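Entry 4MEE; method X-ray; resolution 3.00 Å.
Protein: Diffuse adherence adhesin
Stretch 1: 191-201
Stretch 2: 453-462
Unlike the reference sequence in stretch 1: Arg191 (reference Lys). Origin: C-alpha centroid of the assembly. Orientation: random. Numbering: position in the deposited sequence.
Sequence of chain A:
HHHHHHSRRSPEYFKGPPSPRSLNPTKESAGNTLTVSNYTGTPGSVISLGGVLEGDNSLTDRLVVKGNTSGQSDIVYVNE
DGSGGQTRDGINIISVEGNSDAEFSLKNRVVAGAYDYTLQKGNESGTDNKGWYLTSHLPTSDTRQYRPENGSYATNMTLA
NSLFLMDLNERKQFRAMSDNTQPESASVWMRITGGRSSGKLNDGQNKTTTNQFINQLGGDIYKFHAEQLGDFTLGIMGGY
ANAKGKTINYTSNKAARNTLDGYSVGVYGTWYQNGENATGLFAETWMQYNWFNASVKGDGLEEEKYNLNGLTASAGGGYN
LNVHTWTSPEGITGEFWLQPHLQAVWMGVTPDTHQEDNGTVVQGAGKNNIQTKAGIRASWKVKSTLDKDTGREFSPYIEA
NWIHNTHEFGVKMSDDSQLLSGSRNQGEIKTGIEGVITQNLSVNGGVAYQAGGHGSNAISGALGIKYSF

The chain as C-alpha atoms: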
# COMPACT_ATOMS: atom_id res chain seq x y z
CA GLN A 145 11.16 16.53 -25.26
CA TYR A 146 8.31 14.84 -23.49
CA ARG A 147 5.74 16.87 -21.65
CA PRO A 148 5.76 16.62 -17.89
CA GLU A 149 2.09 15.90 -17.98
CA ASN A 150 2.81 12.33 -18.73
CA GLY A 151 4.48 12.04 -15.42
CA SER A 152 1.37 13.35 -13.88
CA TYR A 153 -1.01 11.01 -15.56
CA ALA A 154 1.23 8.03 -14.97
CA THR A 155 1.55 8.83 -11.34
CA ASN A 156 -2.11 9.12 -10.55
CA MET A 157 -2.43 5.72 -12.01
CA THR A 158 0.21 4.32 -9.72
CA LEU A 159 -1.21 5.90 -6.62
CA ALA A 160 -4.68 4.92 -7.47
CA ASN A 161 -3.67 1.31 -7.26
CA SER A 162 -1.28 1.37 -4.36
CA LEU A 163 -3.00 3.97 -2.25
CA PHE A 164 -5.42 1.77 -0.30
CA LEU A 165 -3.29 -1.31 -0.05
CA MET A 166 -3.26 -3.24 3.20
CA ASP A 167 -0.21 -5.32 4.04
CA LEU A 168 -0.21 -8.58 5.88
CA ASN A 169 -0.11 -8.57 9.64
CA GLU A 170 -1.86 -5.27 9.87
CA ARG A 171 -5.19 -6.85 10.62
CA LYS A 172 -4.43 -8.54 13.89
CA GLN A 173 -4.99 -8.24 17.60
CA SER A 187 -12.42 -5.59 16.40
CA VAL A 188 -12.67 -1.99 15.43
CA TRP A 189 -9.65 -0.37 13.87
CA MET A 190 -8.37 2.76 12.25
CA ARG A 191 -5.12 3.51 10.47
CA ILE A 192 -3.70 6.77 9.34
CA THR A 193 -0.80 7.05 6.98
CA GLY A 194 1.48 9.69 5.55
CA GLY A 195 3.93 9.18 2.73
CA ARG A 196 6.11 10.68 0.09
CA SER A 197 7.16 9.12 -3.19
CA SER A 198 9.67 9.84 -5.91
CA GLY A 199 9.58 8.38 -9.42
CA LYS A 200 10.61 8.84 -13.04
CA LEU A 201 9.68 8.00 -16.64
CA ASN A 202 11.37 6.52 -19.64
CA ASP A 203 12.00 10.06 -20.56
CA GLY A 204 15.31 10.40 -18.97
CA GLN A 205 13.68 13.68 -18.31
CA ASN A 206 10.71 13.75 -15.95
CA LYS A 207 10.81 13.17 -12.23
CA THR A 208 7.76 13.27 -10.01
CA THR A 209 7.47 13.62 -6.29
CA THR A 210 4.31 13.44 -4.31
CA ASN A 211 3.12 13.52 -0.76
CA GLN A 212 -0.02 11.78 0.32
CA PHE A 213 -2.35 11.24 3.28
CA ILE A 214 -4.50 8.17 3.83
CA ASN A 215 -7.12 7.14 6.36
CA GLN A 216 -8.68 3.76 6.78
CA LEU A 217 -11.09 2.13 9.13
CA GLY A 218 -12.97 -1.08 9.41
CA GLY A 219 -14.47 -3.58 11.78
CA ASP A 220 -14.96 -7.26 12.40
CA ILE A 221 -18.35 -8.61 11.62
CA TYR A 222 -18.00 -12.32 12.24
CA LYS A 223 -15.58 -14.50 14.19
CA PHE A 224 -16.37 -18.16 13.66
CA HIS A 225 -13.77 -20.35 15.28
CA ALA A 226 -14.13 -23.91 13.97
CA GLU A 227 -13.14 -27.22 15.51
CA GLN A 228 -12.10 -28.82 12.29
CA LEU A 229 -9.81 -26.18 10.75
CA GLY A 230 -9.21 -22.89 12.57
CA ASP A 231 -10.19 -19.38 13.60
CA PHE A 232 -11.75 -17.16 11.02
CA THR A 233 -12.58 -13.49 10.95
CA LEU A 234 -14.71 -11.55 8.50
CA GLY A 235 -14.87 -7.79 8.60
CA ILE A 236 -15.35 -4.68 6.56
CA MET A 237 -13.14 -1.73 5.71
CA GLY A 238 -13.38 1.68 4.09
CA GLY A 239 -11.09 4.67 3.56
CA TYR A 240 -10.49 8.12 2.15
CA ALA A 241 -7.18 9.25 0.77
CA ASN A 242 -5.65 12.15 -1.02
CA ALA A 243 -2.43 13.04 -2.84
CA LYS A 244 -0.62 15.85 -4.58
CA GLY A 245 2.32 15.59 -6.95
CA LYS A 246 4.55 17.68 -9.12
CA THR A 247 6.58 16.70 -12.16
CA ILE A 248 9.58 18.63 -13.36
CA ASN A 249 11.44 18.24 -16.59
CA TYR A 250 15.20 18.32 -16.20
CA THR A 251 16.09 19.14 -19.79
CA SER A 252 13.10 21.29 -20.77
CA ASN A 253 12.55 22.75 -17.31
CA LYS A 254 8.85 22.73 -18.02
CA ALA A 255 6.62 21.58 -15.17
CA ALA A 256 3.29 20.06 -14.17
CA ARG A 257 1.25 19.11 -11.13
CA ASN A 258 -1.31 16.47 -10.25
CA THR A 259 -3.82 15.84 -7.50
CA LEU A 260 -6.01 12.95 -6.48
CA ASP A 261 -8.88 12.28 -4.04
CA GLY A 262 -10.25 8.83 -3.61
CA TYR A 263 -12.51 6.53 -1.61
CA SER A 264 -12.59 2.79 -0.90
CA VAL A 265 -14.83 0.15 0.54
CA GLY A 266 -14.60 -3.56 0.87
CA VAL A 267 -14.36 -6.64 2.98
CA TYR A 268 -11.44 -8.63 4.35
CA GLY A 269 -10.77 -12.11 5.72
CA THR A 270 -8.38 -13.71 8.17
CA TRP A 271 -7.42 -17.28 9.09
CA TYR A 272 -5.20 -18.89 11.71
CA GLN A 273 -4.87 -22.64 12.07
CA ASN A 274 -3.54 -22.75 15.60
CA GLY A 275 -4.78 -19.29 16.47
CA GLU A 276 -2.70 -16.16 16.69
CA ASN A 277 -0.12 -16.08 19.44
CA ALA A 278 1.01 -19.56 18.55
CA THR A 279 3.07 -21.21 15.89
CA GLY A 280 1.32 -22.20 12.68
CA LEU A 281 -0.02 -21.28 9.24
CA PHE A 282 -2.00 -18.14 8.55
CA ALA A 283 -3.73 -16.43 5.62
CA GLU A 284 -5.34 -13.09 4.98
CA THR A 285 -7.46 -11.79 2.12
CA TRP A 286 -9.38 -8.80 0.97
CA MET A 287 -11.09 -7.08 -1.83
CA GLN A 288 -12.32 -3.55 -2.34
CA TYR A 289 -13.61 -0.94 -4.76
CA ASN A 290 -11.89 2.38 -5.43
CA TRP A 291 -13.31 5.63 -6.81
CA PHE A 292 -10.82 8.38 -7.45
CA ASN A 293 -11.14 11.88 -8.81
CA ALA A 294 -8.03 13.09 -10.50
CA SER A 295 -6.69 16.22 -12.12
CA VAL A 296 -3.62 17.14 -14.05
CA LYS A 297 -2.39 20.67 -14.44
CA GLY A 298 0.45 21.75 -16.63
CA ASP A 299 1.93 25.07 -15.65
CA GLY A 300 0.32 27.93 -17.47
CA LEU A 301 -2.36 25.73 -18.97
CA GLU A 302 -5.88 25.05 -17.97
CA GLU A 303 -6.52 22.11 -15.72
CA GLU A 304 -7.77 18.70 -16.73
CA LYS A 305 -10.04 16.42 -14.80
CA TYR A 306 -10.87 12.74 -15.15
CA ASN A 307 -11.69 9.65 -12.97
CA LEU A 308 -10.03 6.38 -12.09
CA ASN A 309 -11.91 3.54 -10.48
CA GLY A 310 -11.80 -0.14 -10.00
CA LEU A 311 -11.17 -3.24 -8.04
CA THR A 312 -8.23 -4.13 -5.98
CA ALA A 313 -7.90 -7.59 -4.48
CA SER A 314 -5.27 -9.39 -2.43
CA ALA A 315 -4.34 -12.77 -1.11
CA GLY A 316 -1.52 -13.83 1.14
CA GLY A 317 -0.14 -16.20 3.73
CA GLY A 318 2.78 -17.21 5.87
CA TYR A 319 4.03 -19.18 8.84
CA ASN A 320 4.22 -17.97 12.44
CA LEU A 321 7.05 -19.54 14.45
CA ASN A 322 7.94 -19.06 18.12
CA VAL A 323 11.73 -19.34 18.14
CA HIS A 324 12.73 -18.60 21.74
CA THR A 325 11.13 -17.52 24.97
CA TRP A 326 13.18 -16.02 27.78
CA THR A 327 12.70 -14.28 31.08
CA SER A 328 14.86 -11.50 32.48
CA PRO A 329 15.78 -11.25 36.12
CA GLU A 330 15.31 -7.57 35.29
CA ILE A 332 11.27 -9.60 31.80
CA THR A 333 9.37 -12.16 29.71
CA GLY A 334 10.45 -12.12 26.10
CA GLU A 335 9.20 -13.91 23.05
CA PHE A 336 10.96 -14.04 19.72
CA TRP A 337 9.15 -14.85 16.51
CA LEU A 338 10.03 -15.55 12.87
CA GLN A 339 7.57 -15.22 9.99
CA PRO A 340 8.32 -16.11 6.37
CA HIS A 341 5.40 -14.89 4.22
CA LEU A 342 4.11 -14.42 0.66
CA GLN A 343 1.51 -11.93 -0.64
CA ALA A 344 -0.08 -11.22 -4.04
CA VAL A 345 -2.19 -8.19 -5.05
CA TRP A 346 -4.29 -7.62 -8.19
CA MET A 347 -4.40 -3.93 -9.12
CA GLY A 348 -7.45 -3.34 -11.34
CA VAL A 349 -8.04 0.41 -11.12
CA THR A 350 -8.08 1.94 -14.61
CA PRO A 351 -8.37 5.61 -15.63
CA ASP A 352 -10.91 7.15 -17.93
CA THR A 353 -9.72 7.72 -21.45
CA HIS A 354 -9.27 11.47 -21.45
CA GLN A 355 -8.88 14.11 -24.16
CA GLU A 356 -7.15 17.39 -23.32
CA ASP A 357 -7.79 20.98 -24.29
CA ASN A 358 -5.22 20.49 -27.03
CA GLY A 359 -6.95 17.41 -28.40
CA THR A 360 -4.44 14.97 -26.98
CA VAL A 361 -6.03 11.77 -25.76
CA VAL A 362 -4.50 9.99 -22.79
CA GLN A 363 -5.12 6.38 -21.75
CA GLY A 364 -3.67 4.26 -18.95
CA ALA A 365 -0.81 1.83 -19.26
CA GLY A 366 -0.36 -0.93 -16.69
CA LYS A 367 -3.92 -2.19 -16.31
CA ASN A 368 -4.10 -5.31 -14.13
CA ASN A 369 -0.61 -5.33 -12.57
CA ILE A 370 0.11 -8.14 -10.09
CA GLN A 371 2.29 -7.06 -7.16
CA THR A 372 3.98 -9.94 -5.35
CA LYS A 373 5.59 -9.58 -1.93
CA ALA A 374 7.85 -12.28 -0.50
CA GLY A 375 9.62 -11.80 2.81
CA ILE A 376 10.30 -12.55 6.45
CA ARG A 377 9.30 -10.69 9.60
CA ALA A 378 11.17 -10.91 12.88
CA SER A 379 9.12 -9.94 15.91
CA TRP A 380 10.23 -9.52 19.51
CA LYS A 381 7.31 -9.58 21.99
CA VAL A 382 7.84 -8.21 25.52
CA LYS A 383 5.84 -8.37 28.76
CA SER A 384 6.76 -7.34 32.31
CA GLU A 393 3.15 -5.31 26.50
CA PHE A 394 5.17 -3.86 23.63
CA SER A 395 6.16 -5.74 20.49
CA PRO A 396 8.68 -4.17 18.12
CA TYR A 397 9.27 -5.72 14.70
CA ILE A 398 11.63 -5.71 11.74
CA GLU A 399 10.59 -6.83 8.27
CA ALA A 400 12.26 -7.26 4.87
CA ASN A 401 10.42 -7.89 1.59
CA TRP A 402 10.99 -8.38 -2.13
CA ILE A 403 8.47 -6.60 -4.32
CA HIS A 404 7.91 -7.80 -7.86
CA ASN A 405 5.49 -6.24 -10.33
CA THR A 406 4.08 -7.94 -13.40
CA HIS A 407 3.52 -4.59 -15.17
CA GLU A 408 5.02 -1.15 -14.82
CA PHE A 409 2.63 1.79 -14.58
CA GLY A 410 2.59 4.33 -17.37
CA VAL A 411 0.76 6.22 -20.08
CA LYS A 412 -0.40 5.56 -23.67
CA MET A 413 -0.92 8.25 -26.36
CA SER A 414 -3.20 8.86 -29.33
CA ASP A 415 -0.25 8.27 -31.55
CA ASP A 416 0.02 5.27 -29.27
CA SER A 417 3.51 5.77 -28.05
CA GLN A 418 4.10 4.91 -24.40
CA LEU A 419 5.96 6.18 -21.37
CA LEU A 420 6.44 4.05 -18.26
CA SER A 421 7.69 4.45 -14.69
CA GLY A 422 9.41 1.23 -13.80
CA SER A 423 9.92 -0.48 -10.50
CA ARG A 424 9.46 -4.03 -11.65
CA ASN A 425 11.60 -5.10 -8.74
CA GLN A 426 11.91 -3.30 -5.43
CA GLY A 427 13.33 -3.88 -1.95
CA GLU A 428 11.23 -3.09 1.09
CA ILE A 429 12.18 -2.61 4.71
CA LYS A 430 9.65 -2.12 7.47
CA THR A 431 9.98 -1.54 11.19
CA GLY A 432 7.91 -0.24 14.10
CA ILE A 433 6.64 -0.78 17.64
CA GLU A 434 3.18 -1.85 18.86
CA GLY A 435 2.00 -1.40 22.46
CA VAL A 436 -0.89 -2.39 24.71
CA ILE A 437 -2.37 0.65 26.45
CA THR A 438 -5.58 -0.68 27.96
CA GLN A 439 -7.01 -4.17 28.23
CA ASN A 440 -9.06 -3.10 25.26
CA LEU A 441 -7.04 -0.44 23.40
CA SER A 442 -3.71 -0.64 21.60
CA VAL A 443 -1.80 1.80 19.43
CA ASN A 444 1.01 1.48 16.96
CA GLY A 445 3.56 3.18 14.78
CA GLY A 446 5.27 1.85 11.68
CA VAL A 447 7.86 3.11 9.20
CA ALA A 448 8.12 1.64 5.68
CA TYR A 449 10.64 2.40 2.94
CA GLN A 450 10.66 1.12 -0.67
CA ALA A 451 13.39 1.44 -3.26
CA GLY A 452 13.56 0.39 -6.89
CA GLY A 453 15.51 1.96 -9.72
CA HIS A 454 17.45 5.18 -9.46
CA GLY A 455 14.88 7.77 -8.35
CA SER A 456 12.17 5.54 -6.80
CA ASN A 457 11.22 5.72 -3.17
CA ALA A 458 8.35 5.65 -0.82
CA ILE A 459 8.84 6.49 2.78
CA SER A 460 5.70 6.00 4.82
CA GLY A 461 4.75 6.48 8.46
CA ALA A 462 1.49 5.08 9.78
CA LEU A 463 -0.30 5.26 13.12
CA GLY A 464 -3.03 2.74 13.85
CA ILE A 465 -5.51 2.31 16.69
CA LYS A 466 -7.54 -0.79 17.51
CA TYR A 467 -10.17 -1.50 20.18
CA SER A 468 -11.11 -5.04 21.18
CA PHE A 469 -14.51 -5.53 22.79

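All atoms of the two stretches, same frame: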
# COMPACT_ATOMS: atom_id res chain seq x y z
N ARG A 191 -6.52 3.34 10.77
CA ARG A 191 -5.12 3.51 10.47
C ARG A 191 -4.95 4.77 9.70
O ARG A 191 -5.76 5.09 8.87
CB ARG A 191 -4.63 2.36 9.63
CG ARG A 191 -3.16 2.41 9.35
CD ARG A 191 -2.72 1.07 8.83
NE ARG A 191 -1.46 1.18 8.10
CZ ARG A 191 -1.34 0.93 6.81
NH1 ARG A 191 -2.39 0.55 6.10
NH2 ARG A 191 -0.16 1.06 6.21
N ILE A 192 -3.87 5.49 9.96
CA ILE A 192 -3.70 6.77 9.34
C ILE A 192 -2.30 6.85 8.84
O ILE A 192 -1.38 6.74 9.63
CB ILE A 192 -3.79 7.82 10.41
CG1 ILE A 192 -5.24 8.11 10.70
CG2 ILE A 192 -3.14 9.09 9.91
CD1 ILE A 192 -5.62 9.48 10.22
N THR A 193 -2.13 7.09 7.55
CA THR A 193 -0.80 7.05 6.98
C THR A 193 -0.37 8.32 6.31
O THR A 193 -1.19 9.09 5.88
CB THR A 193 -0.74 6.00 5.90
OG1 THR A 193 -1.60 4.91 6.26
CG2 THR A 193 0.65 5.52 5.74
N GLY A 194 0.93 8.53 6.23
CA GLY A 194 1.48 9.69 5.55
C GLY A 194 2.65 9.19 4.73
O GLY A 194 3.35 8.31 5.16
N GLY A 195 2.86 9.73 3.54
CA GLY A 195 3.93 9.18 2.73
C GLY A 195 4.42 10.13 1.67
O GLY A 195 3.74 11.06 1.31
N ARG A 196 5.61 9.88 1.16
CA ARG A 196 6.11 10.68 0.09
C ARG A 196 6.68 9.70 -0.90
O ARG A 196 7.16 8.66 -0.51
CB ARG A 196 7.19 11.62 0.61
N SER A 197 6.63 10.03 -2.19
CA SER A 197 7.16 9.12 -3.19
C SER A 197 7.88 9.85 -4.29
O SER A 197 7.51 10.95 -4.66
CB SER A 197 6.03 8.30 -3.79
OG SER A 197 5.63 8.88 -5.01
N SER A 198 8.92 9.24 -4.84
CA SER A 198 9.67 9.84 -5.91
C SER A 198 9.74 8.84 -7.05
O SER A 198 9.92 7.66 -6.80
CB SER A 198 11.07 10.16 -5.42
OG SER A 198 11.39 11.52 -5.66
N GLY A 199 9.60 9.30 -8.28
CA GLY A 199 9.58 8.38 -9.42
C GLY A 199 9.97 9.06 -10.71
O GLY A 199 10.05 10.28 -10.76
N LYS A 200 10.21 8.28 -11.75
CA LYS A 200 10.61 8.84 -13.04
C LYS A 200 10.11 8.03 -14.21
O LYS A 200 9.72 6.89 -14.05
CB LYS A 200 12.11 8.91 -13.13
CG LYS A 200 12.74 7.56 -13.27
CD LYS A 200 14.23 7.72 -13.16
CE LYS A 200 14.87 6.36 -13.08
NZ LYS A 200 14.19 5.43 -14.01
N LEU A 201 10.17 8.63 -15.40
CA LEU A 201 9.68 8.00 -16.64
C LEU A 201 10.81 7.65 -17.56
O LEU A 201 11.94 8.06 -17.35
CB LEU A 201 8.81 8.95 -17.43
CG LEU A 201 7.42 9.35 -16.99
CD1 LEU A 201 7.06 10.57 -17.77
CD2 LEU A 201 6.41 8.26 -17.28
N GLY A 453 14.48 1.36 -8.89
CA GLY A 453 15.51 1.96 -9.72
C GLY A 453 15.99 3.29 -9.18
O GLY A 453 15.44 3.81 -8.20
N HIS A 454 17.02 3.84 -9.79
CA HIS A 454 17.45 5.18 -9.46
C HIS A 454 16.23 6.08 -9.50
O HIS A 454 15.51 6.10 -10.49
CB HIS A 454 18.48 5.66 -10.46
CG HIS A 454 18.98 7.05 -10.20
ND1 HIS A 454 19.73 7.36 -9.09
CD2 HIS A 454 18.83 8.20 -10.89
CE1 HIS A 454 20.04 8.65 -9.12
NE2 HIS A 454 19.50 9.18 -10.20
N GLY A 455 15.99 6.80 -8.41
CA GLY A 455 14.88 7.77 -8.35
C GLY A 455 13.50 7.28 -7.92
O GLY A 455 12.51 7.99 -8.11
N SER A 456 13.44 6.09 -7.32
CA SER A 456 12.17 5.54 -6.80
C SER A 456 12.22 5.25 -5.31
O SER A 456 13.14 4.60 -4.81
CB SER A 456 11.77 4.29 -7.58
OG SER A 456 11.86 4.52 -8.97
N ASN A 457 11.20 5.72 -4.60
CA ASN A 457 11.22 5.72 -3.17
C ASN A 457 9.80 5.79 -2.67
O ASN A 457 8.91 6.18 -3.39
CB ASN A 457 12.00 6.95 -2.67
CG ASN A 457 13.30 7.13 -3.42
OD1 ASN A 457 13.54 8.16 -4.04
ND2 ASN A 457 14.15 6.11 -3.38
N ALA A 458 9.58 5.37 -1.46
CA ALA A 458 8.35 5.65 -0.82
C ALA A 458 8.87 5.57 0.56
O ALA A 458 9.68 4.70 0.84
CB ALA A 458 7.33 4.56 -1.09
N ILE A 459 8.49 6.52 1.39
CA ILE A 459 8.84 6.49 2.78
C ILE A 459 7.47 6.74 3.38
O ILE A 459 6.77 7.65 2.95
CB ILE A 459 9.91 7.57 3.10
CG1 ILE A 459 10.94 7.06 4.12
CG2 ILE A 459 9.30 8.92 3.46
CD1 ILE A 459 10.38 6.25 5.27
N SER A 460 7.05 5.89 4.30
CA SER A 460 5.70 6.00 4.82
C SER A 460 5.72 5.84 6.33
O SER A 460 6.49 5.06 6.85
CB SER A 460 4.78 4.98 4.15
OG SER A 460 4.49 3.88 5.00
N GLY A 461 4.90 6.62 7.02
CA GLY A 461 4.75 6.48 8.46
C GLY A 461 3.27 6.36 8.77
O GLY A 461 2.48 7.19 8.33
N ALA A 462 2.89 5.32 9.49
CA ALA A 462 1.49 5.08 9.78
C ALA A 462 1.27 4.99 11.27
O ALA A 462 2.15 4.54 11.99
CB ALA A 462 1.01 3.82 9.10

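Strand 191-200 and strand 457-462, more than 250 residues apart in sequence, lie side by side and antiparallel (179° between their directions), joined by three pairs of backbone hydrogen bonds. At the start, the extended Arg191 side chain reaches Ala462: Arg191 NE, part of the guanidinium, lies 3.8 Å from Ala462 CB, a van der Waals contact between the charged group and a methyl. Ile192 contributes mainly its carbonyl: Ile192 O receives a CA-H...O contact from Ala462 CA at 3.3 Å. Thr193 faces Ala462 in a non-hydrogen-bonded pair, where the two alpha carbons come close and the methyls, Thr193 CG2 and Ala462 CB, pack at 3.8 Å. Gly194 and Gly461 then bond reciprocally, Gly194 N to Gly461 O at 2.9 Å and Gly461 N to Gly194 O at 3.0 Å. Gly195 sits opposite Ser460, CA to CA 4.2 Å. Arg196, modelled only to CB, pairs with Ile459: Arg196 N to Ile459 O is 3.1 Å, Ile459 N to Arg196 O 3.2 Å. Ser197 lies beside Ala458 on the same face as Thr193. At Ser198 the ladder loosens: Asn457 N to Ser198 O is 3.2 Å, but Ser198 N to Asn457 O, 3.4 Å, is weak. Beyond it, Gly199 and Lys200 run past the type II turn Gly453-Ser456, closed by Ser456 N to Gly453 O at 3.2 Å; Gly455 has a positive phi suited to glycine.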